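Local coordinates for DUF3218 domain-containing protein (Pseudomonas aeruginosa, PDB 2IGS) that is of unknown function but belongs to a family grouped with the lysozyme-like proteins, at residues F[121-135]-F[146-158]. Numbering follows the deposited sequence.
Sequences FKGSPNVYPTDVGFS and SGLLVSYGVNLRT. With ACY (acetic acid), chain V.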
loop_
_atom_site.group_PDB
_atom_site.type_symbol
_atom_site.label_atom_id
_atom_site.label_comp_id
_atom_site.label_asym_id
_atom_site.label_seq_id
_atom_site.Cartn_x
_atom_site.Cartn_y
_atom_site.Cartn_z
ATOM N N PHE F 121 -25.023 1.678 15.515
ATOM C CA PHE F 121 -26.254 2.498 15.603
ATOM C C PHE F 121 -25.999 3.995 15.659
ATOM O O PHE F 121 -26.940 4.786 15.801
ATOM C CB PHE F 121 -27.115 2.108 16.825
ATOM C CG PHE F 121 -27.456 0.648 16.907
ATOM C CD1 PHE F 121 -27.884 -0.056 15.782
ATOM C CD2 PHE F 121 -27.386 -0.016 18.133
ATOM C CE1 PHE F 121 -28.200 -1.434 15.869
ATOM C CE2 PHE F 121 -27.692 -1.394 18.240
ATOM C CZ PHE F 121 -28.105 -2.107 17.101
ATOM N N LYS F 122 -24.733 4.394 15.554
ATOM C CA LYS F 122 -24.365 5.801 15.705
ATOM C C LYS F 122 -24.299 6.545 14.379
ATOM O O LYS F 122 -24.364 5.931 13.297
ATOM C CB LYS F 122 -23.052 5.914 16.472
ATOM C CG LYS F 122 -23.162 5.373 17.888
ATOM C CD LYS F 122 -21.884 5.481 18.653
ATOM C CE LYS F 122 -22.046 4.944 20.048
ATOM N NZ LYS F 122 -20.711 4.648 20.659
ATOM N N GLY F 123 -24.209 7.869 14.447
ATOM C CA GLY F 123 -23.928 8.662 13.247
ATOM C C GLY F 123 -25.014 8.858 12.180
ATOM O O GLY F 123 -24.729 9.363 11.087
ATOM N N SER F 124 -26.252 8.468 12.460
ATOM C CA SER F 124 -27.358 9.048 11.709
ATOM C C SER F 124 -27.702 10.356 12.441
ATOM O O SER F 124 -27.246 10.580 13.568
ATOM C CB SER F 124 -28.548 8.083 11.613
ATOM O OG SER F 124 -29.405 8.222 12.729
ATOM N N PRO F 125 -28.474 11.246 11.812
ATOM C CA PRO F 125 -28.734 12.506 12.504
ATOM C C PRO F 125 -29.909 12.396 13.488
ATOM O O PRO F 125 -30.317 13.381 14.099
ATOM C CB PRO F 125 -29.064 13.468 11.364
ATOM C CG PRO F 125 -29.266 12.623 10.135
ATOM C CD PRO F 125 -29.160 11.188 10.517
ATOM N N ASN F 126 -30.441 11.192 13.617
ATOM C CA ASN F 126 -31.611 10.904 14.459
ATOM C C ASN F 126 -31.188 10.639 15.892
ATOM O O ASN F 126 -30.388 9.740 16.131
ATOM C CB ASN F 126 -32.340 9.684 13.900
ATOM C CG ASN F 126 -33.128 9.999 12.645
ATOM O OD1 ASN F 126 -33.375 11.163 12.325
ATOM N ND2 ASN F 126 -33.553 8.960 11.945
ATOM N N VAL F 127 -31.705 11.445 16.822
ATOM C CA VAL F 127 -31.393 11.362 18.252
ATOM C C VAL F 127 -32.331 10.375 18.998
ATOM O O VAL F 127 -31.912 9.692 19.949
ATOM C CB VAL F 127 -31.455 12.784 18.926
ATOM C CG1 VAL F 127 -31.238 12.693 20.403
ATOM C CG2 VAL F 127 -30.425 13.737 18.332
ATOM N N TYR F 128 -33.592 10.305 18.565
ATOM C CA TYR F 128 -34.628 9.461 19.197
ATOM C C TYR F 128 -34.918 8.177 18.422
ATOM O O TYR F 128 -34.795 8.161 17.195
ATOM C CB TYR F 128 -35.895 10.291 19.409
ATOM C CG TYR F 128 -35.579 11.481 20.279
ATOM C CD1 TYR F 128 -35.374 11.325 21.645
ATOM C CD2 TYR F 128 -35.400 12.736 19.723
ATOM C CE1 TYR F 128 -35.043 12.394 22.441
ATOM C CE2 TYR F 128 -35.057 13.828 20.510
ATOM C CZ TYR F 128 -34.867 13.640 21.872
ATOM O OH TYR F 128 -34.548 14.713 22.666
ATOM N N PRO F 129 -35.308 7.086 19.122
ATOM C CA PRO F 129 -35.450 5.830 18.381
ATOM C C PRO F 129 -36.608 5.864 17.400
ATOM O O PRO F 129 -36.602 5.140 16.413
ATOM C CB PRO F 129 -35.687 4.789 19.489
ATOM C CG PRO F 129 -36.254 5.563 20.618
ATOM C CD PRO F 129 -35.612 6.914 20.551
ATOM N N THR F 130 -37.589 6.719 17.672
ATOM C CA THR F 130 -38.767 6.857 16.845
ATOM C C THR F 130 -38.618 7.933 15.767
ATOM O O THR F 130 -39.588 8.265 15.085
ATOM C CB THR F 130 -39.974 7.236 17.700
ATOM O OG1 THR F 130 -39.626 8.370 18.500
ATOM C CG2 THR F 130 -40.372 6.071 18.617
ATOM N N ASP F 131 -37.426 8.501 15.615
ATOM C CA ASP F 131 -37.264 9.593 14.655
ATOM C C ASP F 131 -37.478 9.081 13.218
ATOM O O ASP F 131 -37.126 7.920 12.864
ATOM C CB ASP F 131 -35.885 10.267 14.795
ATOM C CG ASP F 131 -35.864 11.402 15.836
ATOM O OD1 ASP F 131 -36.927 11.924 16.222
ATOM O OD2 ASP F 131 -34.759 11.785 16.284
ATOM N N VAL F 132 -38.087 9.950 12.414
ATOM C CA VAL F 132 -38.229 9.738 10.981
ATOM C C VAL F 132 -37.694 10.971 10.260
ATOM O O VAL F 132 -38.100 12.117 10.529
ATOM C CB VAL F 132 -39.685 9.401 10.566
ATOM C CG1 VAL F 132 -39.771 9.060 9.072
ATOM C CG2 VAL F 132 -40.211 8.226 11.409
ATOM N N GLY F 133 -36.728 10.726 9.382
ATOM C CA GLY F 133 -36.054 11.789 8.675
ATOM C C GLY F 133 -35.729 11.350 7.263
ATOM O O GLY F 133 -36.312 10.383 6.756
ATOM N N PHE F 134 -34.779 12.044 6.648
ATOM C CA PHE F 134 -34.400 11.787 5.266
ATOM C C PHE F 134 -33.062 11.058 5.115
ATOM O O PHE F 134 -32.071 11.379 5.784
ATOM C CB PHE F 134 -34.343 13.098 4.501
ATOM C CG PHE F 134 -35.679 13.804 4.392
ATOM C CD1 PHE F 134 -35.982 14.879 5.222
ATOM C CD2 PHE F 134 -36.621 13.396 3.456
ATOM C CE1 PHE F 134 -37.217 15.530 5.120
ATOM C CE2 PHE F 134 -37.821 14.037 3.332
ATOM C CZ PHE F 134 -38.134 15.111 4.174
ATOM N N SER F 135 -33.034 10.080 4.214
ATOM C CA SER F 135 -31.776 9.534 3.780
ATOM C C SER F 135 -30.999 10.639 3.044
ATOM O O SER F 135 -31.548 11.675 2.653
ATOM C CB SER F 135 -31.965 8.286 2.919
ATOM O OG SER F 135 -32.450 8.591 1.628
ATOM N N SER F 146 -33.359 11.019 -2.262
ATOM C CA SER F 146 -33.504 10.642 -0.855
ATOM C C SER F 146 -34.873 10.063 -0.517
ATOM O O SER F 146 -35.879 10.369 -1.175
ATOM C CB SER F 146 -33.255 11.847 0.067
ATOM O OG SER F 146 -31.919 12.301 -0.044
ATOM N N GLY F 147 -34.902 9.232 0.523
ATOM C CA GLY F 147 -36.135 8.673 1.046
ATOM C C GLY F 147 -36.132 8.733 2.553
ATOM O O GLY F 147 -35.595 9.658 3.138
ATOM N N LEU F 148 -36.716 7.719 3.176
ATOM C CA LEU F 148 -36.900 7.671 4.615
ATOM C C LEU F 148 -35.691 7.115 5.354
ATOM O O LEU F 148 -35.191 6.026 5.044
ATOM C CB LEU F 148 -38.101 6.768 4.928
ATOM C CG LEU F 148 -39.523 7.312 5.088
ATOM C CD1 LEU F 148 -39.576 8.800 4.907
ATOM C CD2 LEU F 148 -40.518 6.569 4.199
ATOM N N LEU F 149 -35.266 7.850 6.372
ATOM C CA LEU F 149 -34.296 7.362 7.330
ATOM C C LEU F 149 -34.919 7.298 8.738
ATOM O O LEU F 149 -35.209 8.326 9.364
ATOM C CB LEU F 149 -33.024 8.223 7.303
ATOM C CG LEU F 149 -31.883 7.757 8.205
ATOM C CD1 LEU F 149 -31.400 6.323 7.818
ATOM C CD2 LEU F 149 -30.752 8.784 8.134
ATOM N N VAL F 150 -35.085 6.079 9.248
ATOM C CA VAL F 150 -35.896 5.869 10.429
ATOM C C VAL F 150 -35.042 5.358 11.584
ATOM O O VAL F 150 -34.152 4.515 11.393
ATOM C CB VAL F 150 -37.076 4.888 10.061
ATOM C CG1 VAL F 150 -37.790 4.361 11.277
ATOM C CG2 VAL F 150 -38.040 5.568 9.123
ATOM N N SER F 151 -35.286 5.878 12.781
ATOM C CA SER F 151 -34.572 5.428 13.977
ATOM C C SER F 151 -33.051 5.566 13.822
ATOM O O SER F 151 -32.551 6.467 13.148
ATOM C CB SER F 151 -34.943 3.966 14.306
ATOM O OG SER F 151 -34.476 3.584 15.585
ATOM N N TYR F 152 -32.313 4.668 14.458
ATOM C CA TYR F 152 -30.861 4.793 14.531
ATOM C C TYR F 152 -30.155 4.146 13.337
ATOM O O TYR F 152 -29.346 3.220 13.482
ATOM C CB TYR F 152 -30.362 4.243 15.864
ATOM C CG TYR F 152 -30.885 5.004 17.083
ATOM C CD1 TYR F 152 -30.879 6.404 17.115
ATOM C CD2 TYR F 152 -31.335 4.324 18.222
ATOM C CE1 TYR F 152 -31.319 7.090 18.214
ATOM C CE2 TYR F 152 -31.772 5.017 19.334
ATOM C CZ TYR F 152 -31.774 6.398 19.318
ATOM O OH TYR F 152 -32.194 7.098 20.433
ATOM N N GLY F 153 -30.467 4.643 12.147
ATOM C CA GLY F 153 -29.885 4.085 10.926
ATOM C C GLY F 153 -30.693 3.125 10.072
ATOM O O GLY F 153 -30.132 2.547 9.118
ATOM N N VAL F 154 -31.995 2.950 10.358
ATOM C CA VAL F 154 -32.863 2.156 9.442
ATOM C C VAL F 154 -33.180 2.919 8.143
ATOM O O VAL F 154 -34.149 3.669 8.043
ATOM C CB VAL F 154 -34.167 1.592 10.106
ATOM C CG1 VAL F 154 -34.866 0.574 9.166
ATOM C CG2 VAL F 154 -33.855 0.952 11.418
ATOM N N ASN F 155 -32.363 2.673 7.136
ATOM C CA ASN F 155 -32.450 3.355 5.864
ATOM C C ASN F 155 -33.398 2.629 4.923
ATOM O O ASN F 155 -33.017 1.678 4.220
ATOM C CB ASN F 155 -31.049 3.466 5.251
ATOM C CG ASN F 155 -30.961 4.560 4.180
ATOM O OD1 ASN F 155 -31.902 4.781 3.405
ATOM N ND2 ASN F 155 -29.831 5.247 4.138
ATOM N N LEU F 156 -34.639 3.094 4.904
ATOM C CA LEU F 156 -35.682 2.420 4.166
ATOM C C LEU F 156 -35.530 2.618 2.647
ATOM O O LEU F 156 -35.880 1.731 1.879
ATOM C CB LEU F 156 -37.068 2.871 4.676
ATOM C CG LEU F 156 -37.493 2.530 6.109
ATOM C CD1 LEU F 156 -38.909 3.054 6.363
ATOM C CD2 LEU F 156 -37.434 1.038 6.375
ATOM N N ARG F 157 -35.002 3.776 2.250
ATOM C CA ARG F 157 -34.782 4.164 0.855
ATOM C C ARG F 157 -33.835 3.210 0.160
ATOM O O ARG F 157 -33.968 2.883 -1.016
ATOM C CB ARG F 157 -34.167 5.564 0.802
ATOM C CG ARG F 157 -33.686 6.021 -0.583
ATOM C CD ARG F 157 -34.855 6.254 -1.522
ATOM N NE ARG F 157 -34.427 6.650 -2.859
ATOM C CZ ARG F 157 -34.068 5.794 -3.812
ATOM N NH1 ARG F 157 -34.077 4.485 -3.574
ATOM N NH2 ARG F 157 -33.683 6.237 -5.002
ATOM N N THR F 158 -32.883 2.753 0.945
ATOM C CA THR F 158 -31.772 2.020 0.461
ATOM C C THR F 158 -31.992 0.508 0.648
ATOM O O THR F 158 -31.328 -0.314 0.014
ATOM C CB THR F 158 -30.566 2.593 1.205
ATOM O OG1 THR F 158 -29.733 3.293 0.274
ATOM C CG2 THR F 158 -29.815 1.574 2.007
HETATM C C ACY V . -29.941 8.221 -1.778
HETATM O O ACY V . -30.142 8.213 -0.506
HETATM O OXT ACY V . -29.416 9.155 -2.475
HETATM C CH3 ACY V . -30.366 7.013 -2.563
#
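Tyr152 lies deep in the loop 121-131, its hydroxyl giving a hydrogen bond to Val127 O (2.7 Å). With CG anti to its own carbonyl carbon (chi1 -63°), the ring runs alongside Pro129, whose CA sits over one face as a CH-pi contact, while Asn126 O lies in plane at the ring edge. Pro45 and Leu48 of helix 35-48 also touch the buried Tyr152 side chain in this tightly packed part of the contact. Next to it, the Asn126 amide uses both hydrogens of ND2 in its own plane: one meets a lone pair of Ser151 O at 2.9 Å, the other approaches Leu149 O from above the carbonyl plane. Gly133 N reaches Leu149 O from the opposite face, so this oxygen is gripped twice. A chi1 of -169° turns the Ser151 hydroxyl away from its own N, and OG donates to a lone pair of Pro129 O at 2.8 Å.

From here strands 132-134 and 148-150 pair antiparallel as one edge and the centre of the chain's small three-stranded sheet, a minor element in a mainly helical protein. Leu149 N and Gly133 O close the hydrogen-bonded pair, and the side chains of Val132 and Val150 lie side by side, pointing the same way, with CG1 and CG2 3.9 Å apart.

The Ser135 end is buried but polar: Ser135 OG accepts from Gly147 N (2.8 Å) and donates to a bound acetic acid molecule, probably from the crystallisation liquor, whose methyl lies over one face of the Arg157 guanidinium. Arg157 itself turns to a salt bridge with Glu145. On the solvent side, exposed Pro125 touches Leu149 only through CD, 3.7 Å from CD2.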